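Local coordinates for PTS-dependent dihydroxyacetone kinase operon regulatory protein (Escherichia coli, PDB 4LRZ), which activates the dhaKLM operon from a sigma-70 promoter and represses its own expression, this chain being its N-terminal sensor part with GAF and PAS domains, at residues P91-Q96 with W141-C146; K129-Q134 with E168-A173; G215-S218 with N224-F227; R234-D239 with L301-V306. All coordinates share one frame; numbering follows the deposited sequence.

Contact 1 (P91-Q96 with W141-C146)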
loop_
_atom_site.group_PDB
_atom_site.type_symbol
_atom_site.label_atom_id
_atom_site.label_comp_id
_atom_site.label_asym_id
_atom_site.label_seq_id
_atom_site.Cartn_x
_atom_site.Cartn_y
_atom_site.Cartn_z
ATOM N N PRO F 91 -14.122 -0.602 28.565
ATOM C CA PRO F 91 -13.679 0.067 29.815
ATOM C C PRO F 91 -13.413 -0.897 31.002
ATOM O O PRO F 91 -12.288 -0.912 31.594
ATOM C CB PRO F 91 -14.820 1.052 30.121
ATOM C CG PRO F 91 -15.478 1.340 28.756
ATOM C CD PRO F 91 -15.228 0.121 27.880
ATOM N N GLN F 92 -14.401 -1.726 31.315
ATOM C CA GLN F 92 -14.266 -2.733 32.370
ATOM C C GLN F 92 -13.099 -3.722 32.135
ATOM O O GLN F 92 -12.343 -4.066 33.062
ATOM C CB GLN F 92 -15.581 -3.489 32.544
ATOM C CG GLN F 92 -15.558 -4.603 33.642
ATOM C CD GLN F 92 -16.812 -5.504 33.597
ATOM O OE1 GLN F 92 -17.738 -5.339 34.394
ATOM N NE2 GLN F 92 -16.845 -6.437 32.643
ATOM N N THR F 93 -12.955 -4.183 30.899
ATOM C CA THR F 93 -11.937 -5.165 30.603
ATOM C C THR F 93 -10.576 -4.473 30.760
ATOM O O THR F 93 -9.679 -5.006 31.387
ATOM C CB THR F 93 -12.201 -5.835 29.243
ATOM O OG1 THR F 93 -13.532 -6.369 29.247
ATOM C CG2 THR F 93 -11.259 -6.954 28.970
ATOM N N LEU F 94 -10.469 -3.255 30.260
ATOM C CA LEU F 94 -9.282 -2.430 30.417
ATOM C C LEU F 94 -8.968 -2.151 31.865
ATOM O O LEU F 94 -7.785 -2.147 32.227
ATOM C CB LEU F 94 -9.405 -1.108 29.684
ATOM C CG LEU F 94 -9.338 -1.289 28.169
ATOM C CD1 LEU F 94 -9.771 -0.013 27.392
ATOM C CD2 LEU F 94 -7.938 -1.779 27.789
ATOM N N GLN F 95 -9.983 -1.939 32.704
ATOM C CA GLN F 95 -9.651 -1.795 34.115
ATOM C C GLN F 95 -9.154 -3.103 34.738
ATOM O O GLN F 95 -8.212 -3.057 35.519
ATOM C CB GLN F 95 -10.724 -1.065 34.975
ATOM C CG GLN F 95 -11.913 -1.898 35.485
ATOM C CD GLN F 95 -11.656 -2.775 36.742
ATOM O OE1 GLN F 95 -10.642 -2.624 37.447
ATOM N NE2 GLN F 95 -12.606 -3.693 37.027
ATOM N N GLN F 96 -9.744 -4.249 34.387
ATOM C CA GLN F 96 -9.252 -5.544 34.892
ATOM C C GLN F 96 -7.793 -5.859 34.469
ATOM O O GLN F 96 -6.977 -6.316 35.280
ATOM C CB GLN F 96 -10.178 -6.687 34.497
ATOM C CG GLN F 96 -11.603 -6.512 35.012
ATOM C CD GLN F 96 -12.603 -7.528 34.447
ATOM O OE1 GLN F 96 -12.282 -8.328 33.563
ATOM N NE2 GLN F 96 -13.829 -7.503 34.975
ATOM N N TRP F 141 -4.645 -17.456 33.783
ATOM C CA TRP F 141 -5.502 -18.606 33.440
ATOM C C TRP F 141 -6.960 -18.230 33.136
ATOM O O TRP F 141 -7.678 -18.997 32.525
ATOM C CB TRP F 141 -5.434 -19.694 34.508
ATOM C CG TRP F 141 -4.082 -20.455 34.551
ATOM C CD1 TRP F 141 -2.915 -20.120 33.899
ATOM C CD2 TRP F 141 -3.781 -21.650 35.305
ATOM N NE1 TRP F 141 -1.929 -21.027 34.192
ATOM C CE2 TRP F 141 -2.424 -21.974 35.049
ATOM C CE3 TRP F 141 -4.526 -22.473 36.175
ATOM C CZ2 TRP F 141 -1.791 -23.092 35.631
ATOM C CZ3 TRP F 141 -3.893 -23.590 36.764
ATOM C CH2 TRP F 141 -2.541 -23.887 36.485
ATOM N N ASN F 142 -7.370 -17.048 33.566
ATOM C CA ASN F 142 -8.686 -16.537 33.238
ATOM C C ASN F 142 -8.786 -15.818 31.908
ATOM O O ASN F 142 -9.876 -15.452 31.522
ATOM C CB ASN F 142 -9.164 -15.613 34.351
ATOM C CG ASN F 142 -9.380 -16.353 35.601
ATOM O OD1 ASN F 142 -8.633 -16.179 36.566
ATOM N ND2 ASN F 142 -10.342 -17.282 35.579
ATOM N N TRP F 143 -7.649 -15.645 31.231
ATOM C CA TRP F 143 -7.535 -14.868 30.008
ATOM C C TRP F 143 -7.213 -15.708 28.782
ATOM O O TRP F 143 -6.603 -16.791 28.883
ATOM C CB TRP F 143 -6.497 -13.752 30.194
ATOM C CG TRP F 143 -6.947 -12.858 31.234
ATOM C CD1 TRP F 143 -6.779 -13.015 32.581
ATOM C CD2 TRP F 143 -7.793 -11.726 31.068
ATOM N NE1 TRP F 143 -7.429 -12.015 33.265
ATOM C CE2 TRP F 143 -8.056 -11.204 32.360
ATOM C CE3 TRP F 143 -8.343 -11.085 29.955
ATOM C CZ2 TRP F 143 -8.841 -10.082 32.564
ATOM C CZ3 TRP F 143 -9.092 -9.960 30.155
ATOM C CH2 TRP F 143 -9.343 -9.469 31.450
ATOM N N ALA F 144 -7.679 -15.208 27.639
ATOM C CA ALA F 144 -7.261 -15.644 26.332
ATOM C C ALA F 144 -6.507 -14.463 25.688
ATOM O O ALA F 144 -6.958 -13.316 25.792
ATOM C CB ALA F 144 -8.498 -16.022 25.475
ATOM N N PHE F 145 -5.381 -14.722 25.021
ATOM C CA PHE F 145 -4.697 -13.681 24.228
ATOM C C PHE F 145 -4.523 -14.143 22.775
ATOM O O PHE F 145 -4.246 -15.314 22.531
ATOM C CB PHE F 145 -3.339 -13.308 24.846
ATOM C CG PHE F 145 -3.451 -12.544 26.139
ATOM C CD1 PHE F 145 -3.536 -11.157 26.145
ATOM C CD2 PHE F 145 -3.491 -13.192 27.341
ATOM C CE1 PHE F 145 -3.650 -10.442 27.353
ATOM C CE2 PHE F 145 -3.611 -12.490 28.538
ATOM C CZ PHE F 145 -3.682 -11.135 28.546
ATOM N N CYS F 146 -4.761 -13.252 21.822
ATOM C CA CYS F 146 -4.386 -13.495 20.440
ATOM C C CYS F 146 -3.438 -12.386 20.050
ATOM O O CYS F 146 -3.623 -11.223 20.442
ATOM C CB CYS F 146 -5.596 -13.392 19.503
ATOM S SG CYS F 146 -6.891 -14.602 19.801
#

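Contact 2 (K129-Q134 with E168-A173)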
loop_
_atom_site.group_PDB
_atom_site.type_symbol
_atom_site.label_atom_id
_atom_site.label_comp_id
_atom_site.label_asym_id
_atom_site.label_seq_id
_atom_site.Cartn_x
_atom_site.Cartn_y
_atom_site.Cartn_z
ATOM N N LYS F 129 -2.341 -17.659 19.495
ATOM C CA LYS F 129 -3.351 -17.561 20.543
ATOM C C LYS F 129 -2.982 -18.428 21.757
ATOM O O LYS F 129 -2.720 -19.611 21.597
ATOM C CB LYS F 129 -4.662 -18.112 20.012
ATOM C CG LYS F 129 -5.814 -18.048 21.019
ATOM C CD LYS F 129 -7.091 -18.680 20.427
ATOM C CE LYS F 129 -8.297 -18.345 21.269
ATOM N NZ LYS F 129 -9.576 -18.382 20.451
ATOM N N THR F 130 -3.035 -17.879 22.966
ATOM C CA THR F 130 -2.808 -18.693 24.163
ATOM C C THR F 130 -4.027 -18.504 25.080
ATOM O O THR F 130 -4.545 -17.383 25.192
ATOM C CB THR F 130 -1.524 -18.285 24.890
ATOM O OG1 THR F 130 -1.577 -16.897 25.173
ATOM C CG2 THR F 130 -0.271 -18.507 24.032
ATOM N N MET F 131 -4.513 -19.588 25.683
ATOM C CA MET F 131 -5.716 -19.541 26.529
ATOM C C MET F 131 -5.468 -20.263 27.840
ATOM O O MET F 131 -4.746 -21.220 27.853
ATOM C CB MET F 131 -6.893 -20.294 25.884
ATOM C CG MET F 131 -7.192 -19.933 24.464
ATOM S SD MET F 131 -8.593 -20.929 23.902
ATOM C CE MET F 131 -9.793 -20.620 25.202
ATOM N N ALA F 132 -6.105 -19.810 28.913
ATOM C CA ALA F 132 -6.209 -20.535 30.159
ATOM C C ALA F 132 -4.817 -20.997 30.602
ATOM O O ALA F 132 -3.876 -20.187 30.575
ATOM C CB ALA F 132 -7.167 -21.702 29.986
ATOM N N ASP F 133 -4.690 -22.284 30.927
ATOM C CA ASP F 133 -3.468 -22.861 31.501
ATOM C C ASP F 133 -2.348 -23.207 30.502
ATOM O O ASP F 133 -1.331 -23.791 30.907
ATOM C CB ASP F 133 -3.793 -24.053 32.440
ATOM C CG ASP F 133 -4.412 -25.256 31.718
ATOM O OD1 ASP F 133 -5.019 -25.111 30.625
ATOM O OD2 ASP F 133 -4.313 -26.373 32.281
ATOM N N GLN F 134 -2.521 -22.836 29.221
ATOM C CA GLN F 134 -1.347 -22.731 28.314
ATOM C C GLN F 134 -0.427 -21.603 28.787
ATOM O O GLN F 134 0.762 -21.604 28.463
ATOM C CB GLN F 134 -1.739 -22.419 26.852
ATOM C CG GLN F 134 -2.642 -23.435 26.181
ATOM C CD GLN F 134 -3.107 -22.956 24.791
ATOM O OE1 GLN F 134 -3.538 -21.816 24.634
ATOM N NE2 GLN F 134 -3.005 -23.818 23.790
ATOM N N GLU F 168 -13.496 -17.647 28.852
ATOM C CA GLU F 168 -14.812 -18.202 28.483
ATOM C C GLU F 168 -15.492 -17.496 27.287
ATOM O O GLU F 168 -16.374 -18.068 26.656
ATOM C CB GLU F 168 -15.772 -18.279 29.702
ATOM C CG GLU F 168 -16.449 -16.921 30.136
ATOM C CD GLU F 168 -15.620 -16.058 31.158
ATOM O OE1 GLU F 168 -14.454 -16.426 31.530
ATOM O OE2 GLU F 168 -16.167 -14.996 31.584
ATOM N N GLN F 169 -15.075 -16.272 26.968
ATOM C CA GLN F 169 -15.698 -15.525 25.874
ATOM C C GLN F 169 -14.902 -15.460 24.570
ATOM O O GLN F 169 -15.242 -14.690 23.678
ATOM C CB GLN F 169 -15.981 -14.110 26.324
ATOM C CG GLN F 169 -16.953 -14.012 27.453
ATOM C CD GLN F 169 -17.042 -12.605 27.938
ATOM O OE1 GLN F 169 -17.255 -11.669 27.150
ATOM N NE2 GLN F 169 -16.855 -12.423 29.238
ATOM N N THR F 170 -13.849 -16.255 24.458
ATOM C CA THR F 170 -13.025 -16.232 23.263
ATOM C C THR F 170 -13.879 -16.568 22.042
ATOM O O THR F 170 -14.822 -17.309 22.167
ATOM C CB THR F 170 -11.801 -17.170 23.402
ATOM O OG1 THR F 170 -10.854 -16.859 22.366
ATOM C CG2 THR F 170 -12.210 -18.648 23.333
ATOM N N THR F 171 -13.599 -15.990 20.880
ATOM C CA THR F 171 -14.288 -16.460 19.661
ATOM C C THR F 171 -13.276 -16.920 18.621
ATOM O O THR F 171 -12.120 -16.504 18.647
ATOM C CB THR F 171 -15.280 -15.417 19.012
ATOM O OG1 THR F 171 -14.573 -14.513 18.162
ATOM C CG2 THR F 171 -16.024 -14.614 20.052
ATOM N N ALA F 172 -13.733 -17.750 17.693
ATOM C CA ALA F 172 -12.904 -18.291 16.623
ATOM C C ALA F 172 -12.390 -17.221 15.619
ATOM O O ALA F 172 -11.444 -17.452 14.864
ATOM C CB ALA F 172 -13.689 -19.413 15.891
ATOM N N ALA F 173 -13.028 -16.061 15.608
ATOM C CA ALA F 173 -12.623 -14.974 14.723
ATOM C C ALA F 173 -11.579 -14.009 15.304
ATOM O O ALA F 173 -11.103 -13.123 14.599
ATOM C CB ALA F 173 -13.881 -14.190 14.244
HETATM O O HOH W 1 -9.374 -17.358 17.414
#

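Contact 3 (G215-S218 with N224-F227)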
loop_
_atom_site.group_PDB
_atom_site.type_symbol
_atom_site.label_atom_id
_atom_site.label_comp_id
_atom_site.label_asym_id
_atom_site.label_seq_id
_atom_site.Cartn_x
_atom_site.Cartn_y
_atom_site.Cartn_z
ATOM N N GLY F 215 16.002 22.698 -23.530
ATOM C CA GLY F 215 14.609 22.947 -23.189
ATOM C C GLY F 215 13.858 21.634 -23.261
ATOM O O GLY F 215 14.191 20.776 -24.080
ATOM N N VAL F 216 12.873 21.447 -22.397
ATOM C CA VAL F 216 12.038 20.250 -22.485
ATOM C C VAL F 216 10.559 20.453 -22.202
ATOM O O VAL F 216 10.170 21.208 -21.296
ATOM C CB VAL F 216 12.642 18.944 -21.800
ATOM C CG1 VAL F 216 13.861 19.231 -20.979
ATOM C CG2 VAL F 216 11.577 18.109 -21.042
ATOM N N ILE F 217 9.750 19.782 -23.012
ATOM C CA ILE F 217 8.316 19.772 -22.884
ATOM C C ILE F 217 7.942 18.314 -22.974
ATOM O O ILE F 217 8.479 17.583 -23.807
ATOM C CB ILE F 217 7.685 20.546 -24.054
ATOM C CG1 ILE F 217 7.886 22.033 -23.851
ATOM C CG2 ILE F 217 6.199 20.352 -24.113
ATOM C CD1 ILE F 217 8.383 22.727 -25.093
ATOM N N SER F 218 7.036 17.868 -22.123
ATOM C CA SER F 218 6.629 16.486 -22.165
ATOM C C SER F 218 5.158 16.326 -21.932
ATOM O O SER F 218 4.582 16.947 -21.013
ATOM C CB SER F 218 7.391 15.681 -21.143
ATOM O OG SER F 218 6.995 14.317 -21.178
ATOM N N ASN F 224 -1.999 15.721 -22.343
ATOM C CA ASN F 224 -1.765 16.672 -21.241
ATOM C C ASN F 224 -0.304 16.840 -20.835
ATOM O O ASN F 224 0.423 15.849 -20.612
ATOM C CB ASN F 224 -2.565 16.238 -20.040
ATOM C CG ASN F 224 -4.013 16.252 -20.332
ATOM O OD1 ASN F 224 -4.470 17.128 -21.070
ATOM N ND2 ASN F 224 -4.751 15.267 -19.821
ATOM N N LEU F 225 0.114 18.098 -20.764
ATOM C CA LEU F 225 1.508 18.459 -20.563
ATOM C C LEU F 225 1.887 18.038 -19.145
ATOM O O LEU F 225 1.139 18.323 -18.189
ATOM C CB LEU F 225 1.654 19.973 -20.748
ATOM C CG LEU F 225 3.030 20.531 -20.444
ATOM C CD1 LEU F 225 3.744 20.627 -21.769
ATOM C CD2 LEU F 225 2.941 21.865 -19.880
ATOM N N GLN F 226 2.993 17.301 -19.014
ATOM C CA GLN F 226 3.385 16.775 -17.713
ATOM C C GLN F 226 4.499 17.585 -17.103
ATOM O O GLN F 226 4.531 17.733 -15.880
ATOM C CB GLN F 226 3.777 15.272 -17.750
ATOM C CG GLN F 226 2.630 14.369 -18.180
ATOM C CD GLN F 226 1.411 14.557 -17.303
ATOM O OE1 GLN F 226 0.400 15.134 -17.749
ATOM N NE2 GLN F 226 1.497 14.115 -16.031
ATOM N N PHE F 227 5.429 18.053 -17.927
ATOM C CA PHE F 227 6.503 18.911 -17.458
ATOM C C PHE F 227 7.055 19.791 -18.557
ATOM O O PHE F 227 6.986 19.438 -19.754
ATOM C CB PHE F 227 7.646 18.171 -16.726
ATOM C CG PHE F 227 8.184 16.922 -17.428
ATOM C CD1 PHE F 227 9.238 17.006 -18.342
ATOM C CD2 PHE F 227 7.711 15.647 -17.056
ATOM C CE1 PHE F 227 9.779 15.836 -18.947
ATOM C CE2 PHE F 227 8.201 14.479 -17.641
ATOM C CZ PHE F 227 9.248 14.565 -18.591
#

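Contact 4 (R234-D239 with L301-V306)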
loop_
_atom_site.group_PDB
_atom_site.type_symbol
_atom_site.label_atom_id
_atom_site.label_comp_id
_atom_site.label_asym_id
_atom_site.label_seq_id
_atom_site.Cartn_x
_atom_site.Cartn_y
_atom_site.Cartn_z
ATOM N N ARG F 234 10.513 29.829 -21.969
ATOM C CA ARG F 234 10.877 31.143 -22.507
ATOM C C ARG F 234 10.905 31.111 -24.038
ATOM O O ARG F 234 10.294 31.971 -24.676
ATOM C CB ARG F 234 12.177 31.699 -21.903
ATOM C CG ARG F 234 13.415 30.843 -22.117
ATOM C CD ARG F 234 14.730 31.606 -21.845
ATOM N NE ARG F 234 15.809 30.666 -21.497
ATOM C CZ ARG F 234 16.037 30.179 -20.269
ATOM N NH1 ARG F 234 15.273 30.540 -19.237
ATOM N NH2 ARG F 234 17.037 29.322 -20.065
ATOM N N VAL F 235 11.568 30.093 -24.604
ATOM C CA VAL F 235 11.691 29.894 -26.056
ATOM C C VAL F 235 10.335 29.792 -26.767
ATOM O O VAL F 235 10.068 30.538 -27.712
ATOM C CB VAL F 235 12.555 28.676 -26.386
ATOM C CG1 VAL F 235 12.421 28.313 -27.840
ATOM C CG2 VAL F 235 14.024 28.921 -26.015
ATOM N N LEU F 236 9.474 28.894 -26.297
ATOM C CA LEU F 236 8.162 28.687 -26.901
ATOM C C LEU F 236 7.137 29.666 -26.361
ATOM O O LEU F 236 5.936 29.504 -26.586
ATOM C CB LEU F 236 7.676 27.256 -26.653
ATOM C CG LEU F 236 8.551 26.153 -27.238
ATOM C CD1 LEU F 236 7.878 24.848 -27.021
ATOM C CD2 LEU F 236 8.820 26.384 -28.721
ATOM N N ARG F 237 7.627 30.691 -25.672
ATOM C CA ARG F 237 6.794 31.627 -24.940
ATOM C C ARG F 237 5.476 31.031 -24.388
ATOM O O ARG F 237 4.365 31.474 -24.712
ATOM C CB ARG F 237 6.586 32.892 -25.757
ATOM C CG ARG F 237 7.864 33.731 -25.875
ATOM C CD ARG F 237 7.610 35.042 -26.573
ATOM N NE ARG F 237 6.869 34.852 -27.822
ATOM C CZ ARG F 237 5.600 35.219 -28.016
ATOM N NH1 ARG F 237 4.896 35.812 -27.044
ATOM N NH2 ARG F 237 5.038 34.987 -29.198
ATOM N N LEU F 238 5.630 29.997 -23.563
ATOM C CA LEU F 238 4.524 29.455 -22.793
ATOM C C LEU F 238 4.634 29.876 -21.335
ATOM O O LEU F 238 5.735 30.130 -20.833
ATOM C CB LEU F 238 4.457 27.926 -22.912
ATOM C CG LEU F 238 3.886 27.338 -24.210
ATOM C CD1 LEU F 238 3.770 25.794 -24.111
ATOM C CD2 LEU F 238 2.533 27.976 -24.583
ATOM N N ASP F 239 3.481 29.976 -20.674
ATOM C CA ASP F 239 3.451 30.264 -19.245
ATOM C C ASP F 239 4.102 29.149 -18.442
ATOM O O ASP F 239 3.699 27.978 -18.510
ATOM C CB ASP F 239 2.038 30.506 -18.723
ATOM C CG ASP F 239 2.014 30.741 -17.209
ATOM O OD1 ASP F 239 3.083 30.906 -16.582
ATOM O OD2 ASP F 239 0.920 30.766 -16.631
ATOM N N LEU F 301 9.895 16.275 -25.891
ATOM C CA LEU F 301 10.446 17.136 -26.918
ATOM C C LEU F 301 11.510 17.996 -26.309
ATOM O O LEU F 301 11.251 18.724 -25.343
ATOM C CB LEU F 301 9.353 17.989 -27.556
ATOM C CG LEU F 301 9.764 19.071 -28.544
ATOM C CD1 LEU F 301 10.248 18.450 -29.854
ATOM C CD2 LEU F 301 8.609 19.991 -28.799
ATOM N N LEU F 302 12.707 17.890 -26.862
ATOM C CA LEU F 302 13.827 18.706 -26.439
ATOM C C LEU F 302 14.178 19.793 -27.438
ATOM O O LEU F 302 14.232 19.567 -28.649
ATOM C CB LEU F 302 15.058 17.857 -26.153
ATOM C CG LEU F 302 14.826 16.849 -25.046
ATOM C CD1 LEU F 302 14.624 15.489 -25.636
ATOM C CD2 LEU F 302 16.021 16.817 -24.197
ATOM N N LEU F 303 14.413 20.984 -26.908
ATOM C CA LEU F 303 14.767 22.106 -27.726
ATOM C C LEU F 303 16.215 22.339 -27.445
ATOM O O LEU F 303 16.603 22.708 -26.335
ATOM C CB LEU F 303 13.929 23.336 -27.387
ATOM C CG LEU F 303 12.415 23.120 -27.323
ATOM C CD1 LEU F 303 11.735 24.318 -26.672
ATOM C CD2 LEU F 303 11.824 22.830 -28.696
ATOM N N HIS F 304 17.014 22.081 -28.468
ATOM C CA HIS F 304 18.458 22.156 -28.369
ATOM C C HIS F 304 18.877 23.610 -28.571
ATOM O O HIS F 304 18.372 24.285 -29.460
ATOM C CB HIS F 304 19.119 21.211 -29.393
ATOM C CG HIS F 304 18.669 19.779 -29.284
ATOM N ND1 HIS F 304 19.077 18.936 -28.267
ATOM C CD2 HIS F 304 17.862 19.036 -30.079
ATOM C CE1 HIS F 304 18.539 17.742 -28.437
ATOM N NE2 HIS F 304 17.795 17.776 -29.527
ATOM N N PRO F 305 19.766 24.112 -27.709
ATOM C CA PRO F 305 20.215 25.495 -27.894
ATOM C C PRO F 305 21.216 25.577 -29.061
ATOM O O PRO F 305 22.056 24.683 -29.196
ATOM C CB PRO F 305 20.869 25.835 -26.544
ATOM C CG PRO F 305 21.259 24.492 -25.946
ATOM C CD PRO F 305 20.329 23.469 -26.501
ATOM N N VAL F 306 21.109 26.611 -29.904
ATOM C CA VAL F 306 21.971 26.721 -31.112
ATOM C C VAL F 306 23.334 27.427 -30.869
ATOM O O VAL F 306 23.418 28.511 -30.274
ATOM C CB VAL F 306 21.231 27.367 -32.368
ATOM C CG1 VAL F 306 21.875 26.907 -33.704
ATOM C CG2 VAL F 306 19.719 27.063 -32.357
#

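Contact 1 (P91-Q96 with W141-C146)
Thr93 keeps its hydroxyl for its own side of the contact: OG1 hydrogen-bonds to OD2 of Asp90, just ahead of the helix, and the methyl group is what meets Trp143. A chi1 of -55° places OG1 beside the backbone N and so leaves CG2 anti to it, off the helix and at the rim of the indole. There it lies in the ring plane, 3.9 Å from Trp143 CZ3, so it meets the edge of the six-membered ring and not a face. Methyl and indole run alongside in opposite senses.

About one turn on, Gln96 reaches the next part of the same ring. It is stretched out past CG, and the amide oxygen OE1 comes to 3.8 Å from Trp143 CH2. The amide plane stands 79° from the plane of the indole. Further back, Gln96 CB is 4.1 Å from Trp143 CZ2, so base and end of the glutamine both touch the benzo ring.

The tryptophan is long enough to bridge a backbone separation of 10.7 Å between the CA atoms of Gln96 and Trp143. It carries strand 143-151 of the GAF sheet against helix 91-99, with Leu100 and Pro166 also touching it. Replacing Trp143 with an alanine would probably open a gap beneath the helix and leave the Thr93 methyl without the ring edge it packs on.

No hydrogen bond or salt bridge spans the two segments. Helix and strand meet here through van der Waals contact round one buried indole, so fit of shape probably contributes more to their spacing here than polar pairing does.

Contact 2 (K129-Q134 with E168-A173)
Lys129 and Thr170 meet tip to tip, and the polar bonding centres on the ammonium group. Fully extended, Lys129 brings NZ to 2.8 Å from Thr170 OG1, its hydrogen-bond acceptor. NZ also donates to a water at 3.2 Å, and that water in turn donates to Thr171 O at 3.1 Å and, weakly, to Ala172 O. The lysine is thus tied to the loop both directly and through solvent.

The apolar part is smaller: Met131 bends at chi3 to bring CE to 3.6 Å from Thr170 CG2. With Thr170 OG1 anti to the backbone N (chi1 -165°), hydroxyl and methyl are shared out between lysine and methionine.

Within the segments, Gln134, brought back by the turn, has OE1 accept from Met131 N at 2.6 Å, with the donor in the carbonyl plane. Thr171 OG1 bonds to Asp174 OD1 and to OG1 of Thr171 of the second subunit, and takes a weak capping bond from Ala173 N at 3.4 Å.

The pattern is that of a GAF domain whose edge strand 128-131 is met by the connection from the last strand of its sheet into the long helix 174-211, here with a capping threonine at the dimer interface.

Contact 3 (G215-S218 with N224-F227)
Ser218 O receives two backbone N-H groups from successive residues, Gln226 and Phe227: a classic beta bulge in the hairpin of strands 215-219 and 225-228. The bond from Gln226 N is short and straight, 2.6 Å to Ser218 O with an angle of 172° at the hydrogen. That from Phe227 N to the same oxygen is weak, at 3.4 Å. Ser218 returns the pairing through its own N, which donates to Phe227 O at 2.8 Å, making Ser218 and Phe227 an antiparallel hydrogen-bonded pair.

Their side chains share one face of the sheet. Phe227 CG sits between the backbone N and the carbonyl carbon (chi1 48°), a turn that folds the ring back over the serine. Ser218 CB lies 3.4 Å from the centroid of the Phe227 ring and only 20° off its normal, a CH-pi contact. Ser218 OG is bonded to Phe299 O of the next strand. Val216 CG2 comes to the ring edge, in plane, 3.6 Å from Phe227 CE1. Leu209 and, from the second subunit, Gln204 also pack on this ring.

Across the sheet, on the face bearing Ile217, Ile217 CG2 meets Leu225 CD1 at 3.4 Å. With a serine in place of Phe227, the CH-pi partner of Ser218 CB would be lost and the Val216 methyl would probably face a gap.

A bulge of this kind, with its doubled grip on one carbonyl oxygen, usually accentuates the twist of an edge strand, while the aromatic lid keeps a backbone-bonded serine under an apolar surface, where its hydroxyl is met by a neighbouring carbonyl.

Contact 4 (R234-D239 with L301-V306)
Leu303 pushes one methyl, CD1, against the isobutyl group of Leu236. The closest approach is 3.7 Å from Leu303 CD1 to Leu236 CG, and the branches flank it: Leu236 CD1 lies 3.9 Å from that methyl, and Leu236 CD2 4.1 Å. A single methyl therefore rests over the fork of the other leucine, the two side chains crossing obliquely. Both put CG anti to the carbonyl carbon; Leu303 then runs on almost straight to CD1 (chi2 167°), which is how one methyl leads. Leu236 meets that methyl with CG and both of its branches together. Val235 gives a lighter touch with CG1, 4.2 Å from Leu303 CD1.

This is part of the hydrophobic core of the PAS fold, where the end of helix 230-235 packs on the five-stranded antiparallel sheet through strand 296-304. Ile217, Leu252 and Phe275 also meet Leu236, while Ile217 and Ile286 border Leu303.

Leu236 is the first residue to leave helical backbone angles, and its carbonyl O is taken by Ser277 OG. Arg237, next along, adopts a left-handed conformation (phi 30°), turning the chain away while Leu236 still points inward, toward Leu303.

Overall arrangement
Following the chain from the N terminus, residues 91-96 open contact 1 and 129-134 open contact 2 before 141-146 closes the first; 168-173 then closes the second, so the two loops cross. They meet where strands 128-131 and 143-151 pair in the GAF sheet: contact 1 ties in helix 91-99, contact 2 the exit toward helix 174-211. That long helix carries the chain to the PAS domain. There contact 3 closes a short hairpin before contact 4 spans from the end of helix 230-235 to the last strand, in series. Strands 215-219 and 296-304, neighbours in one sheet, join these two. The GAF and PAS pairs lie about 60 to 70 Å apart, centre to centre.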